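Local coordinates for protein Glucose/sorbosone dehydrogenases (Escherichia coli K12, PDB 2G8S) that belongs to the glucose/sorbosone dehydrogenase family, folds as a six-bladed beta-propeller and carries a bound calcium ion, at residues 6-11 and 316-321; 56-61 and 85-90; 70-75 and 135-140; 272-277 and 294-299. All coordinates share one frame; numbering follows the deposited sequence. Where two conformers were deposited one is given.

Interaction 1. Residues 6-11 and 316-321. With EDO (1,2-ethanediol), chain I.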
loop_
_atom_site.group_PDB
_atom_site.type_symbol
_atom_site.label_atom_id
_atom_site.label_comp_id
_atom_site.label_asym_id
_atom_site.label_seq_id
_atom_site.Cartn_x
_atom_site.Cartn_y
_atom_site.Cartn_z
ATOM N N ALA A 6 -14.147 -4.661 -22.217
ATOM C CA ALA A 6 -14.849 -3.710 -23.127
ATOM C C ALA A 6 -13.901 -2.648 -23.688
ATOM O O ALA A 6 -13.893 -2.392 -24.897
ATOM C CB ALA A 6 -16.031 -3.062 -22.416
ATOM N N THR A 7 -13.100 -2.044 -22.809
ATOM C CA THR A 7 -12.149 -0.993 -23.192
ATOM C C THR A 7 -10.707 -1.477 -23.139
ATOM O O THR A 7 -9.815 -0.881 -23.754
ATOM C CB THR A 7 -12.299 0.266 -22.296
ATOM O OG1 THR A 7 -11.053 0.978 -22.229
ATOM C CG2 THR A 7 -12.698 -0.134 -20.891
ATOM N N VAL A 8 -10.464 -2.550 -22.385
ATOM C CA VAL A 8 -9.095 -3.042 -22.227
ATOM C C VAL A 8 -8.922 -4.518 -22.578
ATOM O O VAL A 8 -9.874 -5.308 -22.523
ATOM C CB VAL A 8 -8.543 -2.796 -20.792
ATOM C CG1 VAL A 8 -8.447 -1.292 -20.499
ATOM C CG2 VAL A 8 -9.394 -3.506 -19.738
ATOM N N ASN A 9 -7.687 -4.856 -22.935
ATOM C CA ASN A 9 -7.272 -6.244 -23.117
ATOM C C ASN A 9 -6.782 -6.799 -21.800
ATOM O O ASN A 9 -6.079 -6.107 -21.058
ATOM C CB ASN A 9 -6.162 -6.330 -24.158
ATOM C CG ASN A 9 -6.652 -5.952 -25.532
ATOM O OD1 ASN A 9 -7.731 -6.375 -25.941
ATOM N ND2 ASN A 9 -5.868 -5.157 -26.250
ATOM N N VAL A 10 -7.163 -8.037 -21.503
ATOM C CA VAL A 10 -6.770 -8.650 -20.238
ATOM C C VAL A 10 -6.249 -10.057 -20.514
ATOM O O VAL A 10 -6.958 -10.877 -21.109
ATOM C CB VAL A 10 -7.956 -8.750 -19.246
ATOM C CG1 VAL A 10 -7.524 -9.430 -17.955
ATOM C CG2 VAL A 10 -8.547 -7.371 -18.956
ATOM N N GLU A 11 -5.028 -10.326 -20.063
ATOM C CA GLU A 11 -4.447 -11.662 -20.137
ATOM C C GLU A 11 -4.269 -12.175 -18.716
ATOM O O GLU A 11 -3.656 -11.501 -17.882
ATOM C CB GLU A 11 -3.095 -11.631 -20.866
ATOM C CG GLU A 11 -2.333 -12.948 -20.773
ATOM C CD GLU A 11 -1.049 -12.980 -21.592
ATOM O OE1 GLU A 11 -0.558 -11.912 -22.017
ATOM O OE2 GLU A 11 -0.522 -14.098 -21.786
ATOM N N ARG A 316 -13.847 3.703 -15.283
ATOM C CA ARG A 316 -13.480 2.412 -14.703
ATOM C C ARG A 316 -13.169 1.393 -15.778
ATOM O O ARG A 316 -13.744 1.435 -16.876
ATOM C CB ARG A 316 -14.631 1.866 -13.855
ATOM C CG ARG A 316 -15.146 2.803 -12.766
ATOM C CD ARG A 316 -14.077 3.113 -11.716
ATOM N NE ARG A 316 -14.594 3.966 -10.648
ATOM C CZ ARG A 316 -14.959 3.541 -9.442
ATOM N NH1 ARG A 316 -14.873 2.254 -9.116
ATOM N NH2 ARG A 316 -15.414 4.419 -8.544
ATOM N N ILE A 317 -12.252 0.483 -15.456
ATOM C CA ILE A 317 -11.948 -0.672 -16.300
ATOM C C ILE A 317 -11.992 -1.953 -15.457
ATOM O O ILE A 317 -11.918 -1.895 -14.230
ATOM C CB ILE A 317 -10.591 -0.519 -17.044
ATOM C CG1 ILE A 317 -9.422 -0.416 -16.057
ATOM C CG2 ILE A 317 -10.636 0.687 -18.015
ATOM C CD1 ILE A 317 -8.031 -0.414 -16.708
ATOM N N LEU A 318 -12.141 -3.099 -16.124
ATOM C CA LEU A 318 -12.224 -4.425 -15.479
ATOM C C LEU A 318 -13.534 -4.708 -14.728
ATOM O O LEU A 318 -13.694 -5.785 -14.148
ATOM C CB LEU A 318 -11.012 -4.696 -14.566
ATOM C CG LEU A 318 -9.596 -4.543 -15.124
ATOM C CD1 LEU A 318 -8.563 -4.882 -14.069
ATOM C CD2 LEU A 318 -9.404 -5.410 -16.339
ATOM N N THR A 319 -14.484 -3.773 -14.767
ATOM C CA THR A 319 -15.743 -3.959 -14.044
ATOM C C THR A 319 -16.487 -5.219 -14.482
ATOM O O THR A 319 -17.127 -5.879 -13.662
ATOM C CB THR A 319 -16.680 -2.744 -14.193
ATOM O OG1 THR A 319 -15.920 -1.539 -14.050
ATOM C CG2 THR A 319 -17.773 -2.772 -13.132
ATOM N N ASP A 320 -16.384 -5.564 -15.763
ATOM C CA ASP A 320 -17.099 -6.744 -16.256
ATOM C C ASP A 320 -16.566 -8.090 -15.745
ATOM O O ASP A 320 -17.228 -9.120 -15.909
ATOM C CB ASP A 320 -17.227 -6.718 -17.787
ATOM C CG ASP A 320 -15.888 -6.732 -18.514
ATOM O OD1 ASP A 320 -14.816 -6.745 -17.873
ATOM O OD2 ASP A 320 -15.913 -6.720 -19.770
ATOM N N ARG A 321 -15.386 -8.090 -15.121
ATOM C CA ARG A 321 -14.794 -9.346 -14.637
ATOM C C ARG A 321 -15.295 -9.754 -13.249
ATOM O O ARG A 321 -15.140 -10.907 -12.845
ATOM C CB ARG A 321 -13.263 -9.279 -14.634
ATOM C CG ARG A 321 -12.654 -8.971 -16.003
ATOM C CD ARG A 321 -11.143 -9.177 -16.016
ATOM N NE ARG A 321 -10.787 -10.583 -16.242
ATOM C CZ ARG A 321 -10.358 -11.421 -15.302
ATOM N NH1 ARG A 321 -10.211 -11.010 -14.043
ATOM N NH2 ARG A 321 -10.053 -12.675 -15.619
HETATM C C1 EDO I . -9.444 -12.770 -19.355
HETATM O O1 EDO I . -10.345 -13.515 -18.523
HETATM C C2 EDO I . -10.211 -11.712 -20.134
HETATM O O2 EDO I . -10.918 -10.868 -19.210
#

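Interaction 2. Residues 56-61 and 85-90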
loop_
_atom_site.group_PDB
_atom_site.type_symbol
_atom_site.label_atom_id
_atom_site.label_comp_id
_atom_site.label_asym_id
_atom_site.label_seq_id
_atom_site.Cartn_x
_atom_site.Cartn_y
_atom_site.Cartn_z
ATOM N N GLY A 56 12.658 -18.790 4.369
ATOM C CA GLY A 56 13.220 -17.619 5.047
ATOM C C GLY A 56 12.286 -16.437 5.243
ATOM O O GLY A 56 12.724 -15.355 5.638
ATOM N N VAL A 57 11.000 -16.656 4.978
ATOM C CA VAL A 57 9.977 -15.611 5.083
ATOM C C VAL A 57 9.475 -15.587 6.535
ATOM O O VAL A 57 9.302 -16.648 7.128
ATOM C CB VAL A 57 8.813 -15.900 4.097
ATOM C CG1 VAL A 57 7.661 -14.909 4.243
ATOM C CG2 VAL A 57 9.334 -15.905 2.658
ATOM N N PRO A 58 9.255 -14.386 7.117
ATOM C CA PRO A 58 8.787 -14.339 8.509
ATOM C C PRO A 58 7.416 -14.985 8.679
ATOM O O PRO A 58 6.607 -14.989 7.740
ATOM C CB PRO A 58 8.690 -12.839 8.798
ATOM C CG PRO A 58 8.562 -12.188 7.433
ATOM C CD PRO A 58 9.434 -13.032 6.560
ATOM N N ASP A 59 7.176 -15.539 9.865
ATOM C CA ASP A 59 5.845 -15.990 10.239
ATOM C C ASP A 59 4.957 -14.765 10.390
ATOM O O ASP A 59 5.422 -13.700 10.823
ATOM C CB ASP A 59 5.872 -16.738 11.567
ATOM C CG ASP A 59 6.636 -18.040 11.497
ATOM O OD1 ASP A 59 6.374 -18.848 10.592
ATOM O OD2 ASP A 59 7.479 -18.258 12.384
ATOM N N VAL A 60 3.689 -14.921 10.015
ATOM C CA VAL A 60 2.746 -13.802 10.035
ATOM C C VAL A 60 1.461 -14.161 10.778
ATOM O O VAL A 60 1.147 -15.342 10.968
ATOM C CB VAL A 60 2.396 -13.322 8.607
ATOM C CG1 VAL A 60 3.665 -13.075 7.798
ATOM C CG2 VAL A 60 1.483 -14.319 7.903
ATOM N N TRP A 61 0.725 -13.124 11.169
ATOM C CA TRP A 61 -0.552 -13.276 11.852
ATOM C C TRP A 61 -1.636 -13.069 10.800
ATOM O O TRP A 61 -2.047 -11.933 10.523
ATOM C CB TRP A 61 -0.652 -12.237 12.965
ATOM C CG TRP A 61 -1.802 -12.385 13.920
ATOM C CD1 TRP A 61 -1.893 -13.270 14.958
ATOM C CD2 TRP A 61 -2.974 -11.569 13.984
ATOM N NE1 TRP A 61 -3.066 -13.074 15.646
ATOM C CE2 TRP A 61 -3.750 -12.036 15.073
ATOM C CE3 TRP A 61 -3.453 -10.496 13.225
ATOM C CZ2 TRP A 61 -4.985 -11.470 15.415
ATOM C CZ3 TRP A 61 -4.684 -9.935 13.564
ATOM C CH2 TRP A 61 -5.433 -10.427 14.654
ATOM N N LEU A 85 9.902 -6.780 3.309
ATOM C CA LEU A 85 8.547 -7.312 3.480
ATOM C C LEU A 85 7.861 -6.620 4.649
ATOM O O LEU A 85 8.511 -6.249 5.638
ATOM C CB LEU A 85 8.562 -8.822 3.765
ATOM C CG LEU A 85 9.214 -9.754 2.736
ATOM C CD1 LEU A 85 9.380 -11.175 3.279
ATOM C CD2 LEU A 85 8.383 -9.785 1.449
ATOM N N SER A 86 6.546 -6.447 4.537
ATOM C CA SER A 86 5.752 -6.049 5.685
ATOM C C SER A 86 4.706 -7.118 5.974
ATOM O O SER A 86 4.312 -7.877 5.093
ATOM C CB SER A 86 5.079 -4.693 5.449
ATOM O OG SER A 86 4.121 -4.757 4.403
ATOM N N TYR A 87 4.269 -7.183 7.222
ATOM C CA TYR A 87 3.363 -8.246 7.651
ATOM C C TYR A 87 2.716 -7.852 8.968
ATOM O O TYR A 87 3.185 -6.936 9.630
ATOM C CB TYR A 87 4.127 -9.581 7.797
ATOM C CG TYR A 87 5.263 -9.576 8.809
ATOM C CD1 TYR A 87 5.098 -10.168 10.064
ATOM C CD2 TYR A 87 6.516 -9.019 8.501
ATOM C CE1 TYR A 87 6.135 -10.180 11.001
ATOM C CE2 TYR A 87 7.565 -9.030 9.440
ATOM C CZ TYR A 87 7.355 -9.607 10.687
ATOM O OH TYR A 87 8.367 -9.635 11.622
ATOM N N SER A 88 1.639 -8.533 9.339
ATOM C CA SER A 88 1.096 -8.345 10.686
ATOM C C SER A 88 1.705 -9.360 11.643
ATOM O O SER A 88 1.966 -10.507 11.273
ATOM C CB SER A 88 -0.428 -8.423 10.686
ATOM O OG SER A 88 -0.891 -9.576 10.023
ATOM N N GLU A 89 1.936 -8.912 12.872
ATOM C CA GLU A 89 2.592 -9.714 13.901
ATOM C C GLU A 89 1.844 -9.562 15.225
ATOM O O GLU A 89 1.530 -8.450 15.646
ATOM C CB GLU A 89 4.036 -9.232 14.060
ATOM C CG GLU A 89 4.830 -9.961 15.150
ATOM C CD GLU A 89 6.127 -9.263 15.502
ATOM O OE1 GLU A 89 6.096 -8.047 15.785
ATOM O OE2 GLU A 89 7.183 -9.939 15.525
ATOM N N VAL A 90 1.584 -10.684 15.888
ATOM C CA VAL A 90 0.827 -10.661 17.131
ATOM C C VAL A 90 1.712 -10.224 18.302
ATOM O O VAL A 90 2.937 -10.378 18.261
ATOM C CB VAL A 90 0.160 -12.043 17.383
ATOM C CG1 VAL A 90 1.178 -13.071 17.848
ATOM C CG2 VAL A 90 -1.013 -11.928 18.356
#

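Interaction 3. Residues 70-75 and 135-140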
loop_
_atom_site.group_PDB
_atom_site.type_symbol
_atom_site.label_atom_id
_atom_site.label_comp_id
_atom_site.label_asym_id
_atom_site.label_seq_id
_atom_site.Cartn_x
_atom_site.Cartn_y
_atom_site.Cartn_z
ATOM N N ASP A 70 3.319 -6.344 2.046
ATOM C CA ASP A 70 4.067 -5.835 0.891
ATOM C C ASP A 70 5.356 -6.597 0.628
ATOM O O ASP A 70 5.952 -7.165 1.543
ATOM C CB ASP A 70 4.373 -4.342 1.044
ATOM C CG ASP A 70 4.268 -3.584 -0.276
ATOM O OD1 ASP A 70 4.158 -4.230 -1.342
ATOM O OD2 ASP A 70 4.272 -2.338 -0.235
ATOM N N VAL A 71 5.782 -6.596 -0.635
ATOM C CA VAL A 71 7.124 -7.022 -0.995
ATOM C C VAL A 71 7.686 -5.956 -1.923
ATOM O O VAL A 71 7.052 -5.613 -2.922
ATOM C CB VAL A 71 7.147 -8.420 -1.677
ATOM C CG1 VAL A 71 6.208 -8.496 -2.889
ATOM C CG2 VAL A 71 8.562 -8.778 -2.089
ATOM N N VAL A 72 8.850 -5.414 -1.572
ATOM C CA VAL A 72 9.465 -4.335 -2.351
ATOM C C VAL A 72 10.972 -4.559 -2.430
ATOM O O VAL A 72 11.602 -4.867 -1.424
ATOM C CB VAL A 72 9.166 -2.927 -1.728
ATOM C CG1 VAL A 72 9.806 -1.811 -2.558
ATOM C CG2 VAL A 72 7.659 -2.697 -1.578
ATOM N N LEU A 73 11.555 -4.391 -3.613
ATOM C CA LEU A 73 13.005 -4.512 -3.752
ATOM C C LEU A 73 13.676 -3.255 -3.223
ATOM O O LEU A 73 13.161 -2.151 -3.413
ATOM C CB LEU A 73 13.403 -4.725 -5.214
ATOM C CG LEU A 73 12.704 -5.791 -6.049
ATOM C CD1 LEU A 73 13.506 -5.978 -7.321
ATOM C CD2 LEU A 73 12.564 -7.109 -5.325
ATOM N N ALA A 74 14.820 -3.407 -2.552
ATOM C CA ALA A 74 15.609 -2.239 -2.147
ATOM C C ALA A 74 16.078 -1.484 -3.398
ATOM O O ALA A 74 16.229 -2.088 -4.465
ATOM C CB ALA A 74 16.805 -2.670 -1.306
ATOM N N PRO A 75 16.276 -0.159 -3.282
ATOM C CA PRO A 75 16.749 0.578 -4.462
ATOM C C PRO A 75 18.070 0.045 -5.030
ATOM O O PRO A 75 18.268 0.105 -6.243
ATOM C CB PRO A 75 16.922 2.006 -3.942
ATOM C CG PRO A 75 15.964 2.089 -2.778
ATOM C CD PRO A 75 16.031 0.730 -2.133
ATOM N N LEU A 135 4.958 -0.256 1.547
ATOM C CA LEU A 135 6.309 0.287 1.658
ATOM C C LEU A 135 6.655 0.967 0.347
ATOM O O LEU A 135 6.478 0.376 -0.719
ATOM C CB LEU A 135 7.307 -0.852 1.881
ATOM C CG LEU A 135 7.001 -1.826 3.019
ATOM C CD1 LEU A 135 7.998 -2.978 3.013
ATOM C CD2 LEU A 135 7.025 -1.084 4.332
ATOM N N VAL A 136 7.166 2.192 0.418
ATOM C CA VAL A 136 7.632 2.863 -0.800
ATOM C C VAL A 136 8.978 3.542 -0.561
ATOM O O VAL A 136 9.113 4.350 0.364
ATOM C CB VAL A 136 6.605 3.911 -1.323
ATOM C CG1 VAL A 136 7.205 4.715 -2.480
ATOM C CG2 VAL A 136 5.330 3.233 -1.794
ATOM N N PHE A 137 9.969 3.216 -1.395
ATOM C CA PHE A 137 11.240 3.943 -1.384
ATOM C C PHE A 137 11.113 5.215 -2.229
ATOM O O PHE A 137 10.562 5.172 -3.342
ATOM C CB PHE A 137 12.377 3.056 -1.908
ATOM C CG PHE A 137 12.770 1.959 -0.955
ATOM C CD1 PHE A 137 13.666 2.213 0.085
ATOM C CD2 PHE A 137 12.235 0.687 -1.088
ATOM C CE1 PHE A 137 14.013 1.207 0.985
ATOM C CE2 PHE A 137 12.578 -0.329 -0.194
ATOM C CZ PHE A 137 13.469 -0.063 0.845
ATOM N N ASP A 138 11.600 6.344 -1.708
ATOM C CA ASP A 138 11.476 7.591 -2.465
ATOM C C ASP A 138 12.591 7.789 -3.494
ATOM O O ASP A 138 12.513 8.696 -4.320
ATOM C CB ASP A 138 11.323 8.817 -1.551
ATOM C CG ASP A 138 12.592 9.167 -0.775
ATOM O OD1 ASP A 138 13.591 8.411 -0.802
ATOM O OD2 ASP A 138 12.568 10.234 -0.126
ATOM N N GLY A 139 13.596 6.916 -3.460
ATOM C CA GLY A 139 14.690 6.973 -4.435
ATOM C C GLY A 139 15.764 7.993 -4.106
ATOM O O GLY A 139 16.676 8.233 -4.910
ATOM N N LYS A 140 15.674 8.588 -2.923
ATOM C CA LYS A 140 16.666 9.572 -2.498
ATOM C C LYS A 140 17.050 9.430 -1.035
ATOM O O LYS A 140 17.342 10.421 -0.355
ATOM C CB LYS A 140 16.220 10.992 -2.834
ATOM C CG LYS A 140 14.855 11.366 -2.309
ATOM C CD LYS A 140 14.216 12.365 -3.230
ATOM C CE LYS A 140 12.747 12.501 -2.938
ATOM N NZ LYS A 140 12.054 13.225 -4.030
#

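Interaction 4. Residues 272-277 and 294-299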
loop_
_atom_site.group_PDB
_atom_site.type_symbol
_atom_site.label_atom_id
_atom_site.label_comp_id
_atom_site.label_asym_id
_atom_site.label_seq_id
_atom_site.Cartn_x
_atom_site.Cartn_y
_atom_site.Cartn_z
ATOM N N ALA A 272 -13.409 1.491 -1.953
ATOM C CA ALA A 272 -12.425 0.742 -1.150
ATOM C C ALA A 272 -11.135 0.631 -1.959
ATOM O O ALA A 272 -10.706 -0.451 -2.397
ATOM C CB ALA A 272 -12.960 -0.631 -0.696
ATOM N N VAL A 273 -10.534 1.804 -2.147
ATOM C CA VAL A 273 -9.354 1.970 -2.987
ATOM C C VAL A 273 -8.193 1.114 -2.487
ATOM O O VAL A 273 -8.025 0.915 -1.276
ATOM C CB VAL A 273 -8.922 3.461 -3.067
ATOM C CG1 VAL A 273 -9.969 4.276 -3.829
ATOM C CG2 VAL A 273 -8.677 4.058 -1.674
ATOM N N SER A 274 -7.397 0.609 -3.425
ATOM C CA SER A 274 -6.303 -0.294 -3.073
ATOM C C SER A 274 -4.994 0.115 -3.784
ATOM O O SER A 274 -4.679 1.296 -3.864
ATOM C CB SER A 274 -6.714 -1.744 -3.340
ATOM O OG SER A 274 -7.017 -1.922 -4.710
ATOM N N GLY A 275 -4.221 -0.841 -4.270
ATOM C CA GLY A 275 -2.957 -0.516 -4.925
ATOM C C GLY A 275 -3.121 0.467 -6.070
ATOM O O GLY A 275 -4.120 0.399 -6.799
HETATM N N MSE A 276 -2.141 1.366 -6.213
HETATM C CA MSE A 276 -2.139 2.461 -7.201
HETATM C C MSE A 276 -0.867 2.457 -8.025
HETATM O O MSE A 276 0.206 2.138 -7.502
HETATM C CB MSE A 276 -2.094 3.814 -6.508
HETATM C CG MSE A 276 -3.169 4.139 -5.580
HETATM SE SE MSE A 276 -3.057 5.988 -5.480
HETATM C CE MSE A 276 -1.521 6.248 -4.339
ATOM N N ALA A 277 -0.972 2.870 -9.281
ATOM C CA ALA A 277 0.187 2.968 -10.163
ATOM C C ALA A 277 0.033 4.154 -11.099
ATOM O O ALA A 277 -1.006 4.317 -11.746
ATOM C CB ALA A 277 0.334 1.697 -10.973
ATOM N N GLY A 294 -6.791 0.435 -7.793
ATOM C CA GLY A 294 -7.664 -0.707 -7.575
ATOM C C GLY A 294 -8.854 -0.340 -6.707
ATOM O O GLY A 294 -8.767 0.564 -5.870
ATOM N N ALA A 295 -9.964 -1.048 -6.909
ATOM C CA ALA A 295 -11.138 -0.892 -6.070
ATOM C C ALA A 295 -11.581 -2.267 -5.588
ATOM O O ALA A 295 -11.952 -3.145 -6.388
ATOM C CB ALA A 295 -12.250 -0.177 -6.835
ATOM N N LEU A 296 -11.511 -2.469 -4.274
ATOM C CA LEU A 296 -11.898 -3.747 -3.682
ATOM C C LEU A 296 -13.413 -3.953 -3.689
ATOM O O LEU A 296 -13.899 -5.030 -4.045
ATOM C CB LEU A 296 -11.358 -3.871 -2.254
ATOM C CG LEU A 296 -9.835 -3.996 -2.135
ATOM C CD1 LEU A 296 -9.379 -3.543 -0.756
ATOM C CD2 LEU A 296 -9.388 -5.427 -2.418
ATOM N N LYS A 297 -14.157 -2.919 -3.297
ATOM C CA LYS A 297 -15.611 -2.996 -3.186
ATOM C C LYS A 297 -16.295 -2.894 -4.555
ATOM O O LYS A 297 -17.226 -3.648 -4.859
ATOM C CB LYS A 297 -16.100 -1.895 -2.237
ATOM C CG LYS A 297 -17.610 -1.772 -2.055
ATOM C CD LYS A 297 -17.927 -0.623 -1.091
ATOM C CE LYS A 297 -19.413 -0.543 -0.763
ATOM N NZ LYS A 297 -20.269 -0.507 -1.981
ATOM N N ASP A 298 -15.834 -1.949 -5.372
ATOM C CA ASP A 298 -16.385 -1.764 -6.725
ATOM C C ASP A 298 -15.918 -2.837 -7.714
ATOM O O ASP A 298 -16.467 -2.947 -8.823
ATOM C CB ASP A 298 -16.050 -0.381 -7.274
ATOM C CG ASP A 298 -16.856 0.731 -6.628
ATOM O OD1 ASP A 298 -17.886 0.464 -5.964
ATOM O OD2 ASP A 298 -16.446 1.896 -6.800
ATOM N N LYS A 299 -14.893 -3.598 -7.319
ATOM C CA LYS A 299 -14.417 -4.739 -8.098
ATOM C C LYS A 299 -13.976 -4.312 -9.496
ATOM O O LYS A 299 -14.384 -4.886 -10.506
ATOM C CB LYS A 299 -15.486 -5.846 -8.160
ATOM C CG LYS A 299 -15.905 -6.389 -6.791
ATOM C CD LYS A 299 -16.843 -7.590 -6.898
ATOM C CE LYS A 299 -17.256 -8.044 -5.518
ATOM N NZ LYS A 299 -18.166 -9.221 -5.569
#

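Interaction 1. Residues 6-11 and 316-321
Val10 and Leu318 make the tightest meeting of this contact. Val10 CG2 lies 3.4 Å from Leu318 CD2, closer than usual for two methyl groups, and the side chains cross obliquely. Val8, two residues earlier on the same strand, straddles two neighbours. Val8 CG2 rests 3.9 Å from Leu318 CD2, while Val8 CG1 is 3.9 Å from Ile317 CG2. Ile317 puts CG1 in the crowded position between backbone N and carbonyl carbon (chi1 62°), which leaves CG2 beside the backbone N. Ile317 CG2 also meets Thr7 CG2 at 3.6 Å. No hydrogen bond joins the two segments, so the seam is held by apolar packing.

At the outer end Val10 CG1 lies over one face of the Arg321 guanidinium, 3.9 Å from Arg321 NE. The arginine chain bends at chi3 (83°). A 1,2-ethanediol, probably from the crystallisation liquor, is gripped at the guanidinium edge. Arg321 NE donates to 1,2-ethanediol O2 at 3.0 Å, and Arg321 NH2 to its O1 almost in line (177°). Arg321 NH2 also forms a salt bridge with Glu346.

The contact is plain packing between two neighbouring propeller blades. Strand 8-17 edges one blade, where it pairs with strand 345-352. Strand 310-317 is the outermost strand of the next and pairs with strand 300-307.

Interaction 2. Residues 56-61 and 85-90
In this blade of the beta-propeller, the loop 56-61 runs over strand 82-90, and the two directions are 36° apart. Val57 opens the contact lightly: Val57 CG1 is 4.2 Å from Leu85 CD1. Pro58 does more. Pro58 CD packs 3.8 Å from the same Leu85 CD1, and its ring lies over one face of Tyr87. There Pro58 CB makes a CH-pi contact 4.1 Å from the Tyr87 ring centroid, offset toward the rim. Tyr87 has CG in the crowded position between backbone N and carbonyl carbon (chi1 60°), and its OH is hydrogen-bonded to Thr117.

Asp59 turns its CB away, and its carbonyl O lies near the Tyr87 ring. Val60 follows, with Val60 CG1 beside its own backbone N and 3.5 Å from Tyr87 CB. Pro58 and Val60 thus pack against different parts of one tyrosine.

Trp61 ends the run and makes the polar link. Trp61 N donates to Ser88 O at 2.9 Å, while Ser88 OG donates to Trp61 O. Two bonds of opposite direction therefore tie the loop to one strand residue. Ser88 OG also bonds Gly67 N, just before strand 68-73. The indole, with CG anti to the backbone N (chi1 -170°), crosses Val90 at about a right angle. Trp61 CD1 comes 3.4 Å from Val90 CB.

Interaction 3. Residues 70-75 and 135-140
Asp70 OD2 is the best-held polar atom here, with two partners. Asp70 OD2 accepts from Leu135 N at 2.8 Å, nearly straight (172°), on its anti lone pair, the one facing away from the other carboxylate oxygen. Arg134 NE, from the residue just before, reaches the same oxygen in a salt bridge. Asp70 OD1 takes a weak bond from Val71 N. The side chain is buried, and its chi1 of -142° lies away from the usual staggered values.

Beyond the carboxylate the contact turns apolar. Val72 divides its two methyls. Val72 CG2, beside its backbone N, sits 3.9 Å from Leu135 CB. CG1, anti to the backbone N, meets the edge of the Phe137 ring, in its plane, with Val72 CG1 3.8 Å from Phe137 CD2. Pro75 comes over the ring instead. Pro75 CD stands above the centre of one face, 3.6 Å from the Phe137 centroid and 12° off the normal, a CH-pi contact. The ring is thus held at an edge by Val72 and on a face by Pro75, while Trp84 meets it edge-to-face.

Strand 68-73 and strand 135-137 run almost parallel, but their axes stay 7.6 Å apart. They belong to different blades, both being inner strands near the middle of the propeller. No backbone-to-backbone bond joins them; every contact has a side chain on at least one side. After strand 135-137, Asp138 OD1 accepts from Lys140 N in an Asx turn. The buried carboxylate is probably kept ionised by Arg134; charge then helps fix one end of this blade junction, and apolar contact the other.

Interaction 4. Residues 272-277 and 294-299
Ala272 and Leu296 set the side-chain geometry at one end of this antiparallel pair. Ala272 CB points toward the other segment and lies 3.9 Å from Leu296 CB. Ala272 CB is 3.7 Å from Lys297 CB as well, so the methyl fits against two successive residues. Leu296 has CG beside its backbone N (chi1 -68°), which brings Leu296 CG to 4.0 Å from Ser274 CB. Ser274 OG occupies the crowded position between backbone N and carbonyl carbon (chi1 60°) and leans over Gly294. The place of Gly294 is a tight one, since a beta carbon there would run into Ser274 OG. That hydroxyl is hydrogen-bonded to Ile325 O. Val273 and Ala295 form a non-hydrogen-bonded antiparallel pair, with both side chains on the same face of the sheet.

The backbones are joined by three hydrogen bonds. Leu296 N donates to Ala272 O at 2.9 Å, almost straight but from above the carbonyl plane. Ser274 N reaches Gly294 O at 2.8 Å with a more bent angle (142°), and Val273 CA adds a CA-H...O contact to the same oxygen. Gly294 N meets Gly275 O nearly along the C=O axis at 2.9 Å.

Together these bonds join the open end of the hairpin of strands 273-279 and 290-295, away from its turn, in a buried part of one propeller blade. Strand 273-279 is the innermost strand of the blade, and strand 310-317 its outer edge. Strand 273-279 faces strand 210-216 of one neighbouring blade, through Asn214 and His216, and strand 325-330 of the other, through Arg326.

How the interactions relate
Interactions 1 and 3 bridge different blades without backbone-to-backbone bonds, whereas interaction 4 pairs strands within one blade and interaction 2 fastens a loop to a strand. Interaction 4 is mostly buried and rests on backbone hydrogen bonds. Interactions 1 to 3 are only partly buried; interaction 1, farthest from the chain's centre, is mainly apolar, with a 1,2-ethanediol on Arg321 at its edge. Interaction 3 adds a buried charge to aromatic packing. Interactions 2 and 3 share a sheet, where Ser86 OG probably hydrogen-bonds Asp70 N. Interactions 1 and 4 also share a sheet, and Arg316 NH1 meets Asp298 OD2 in a salt bridge between them.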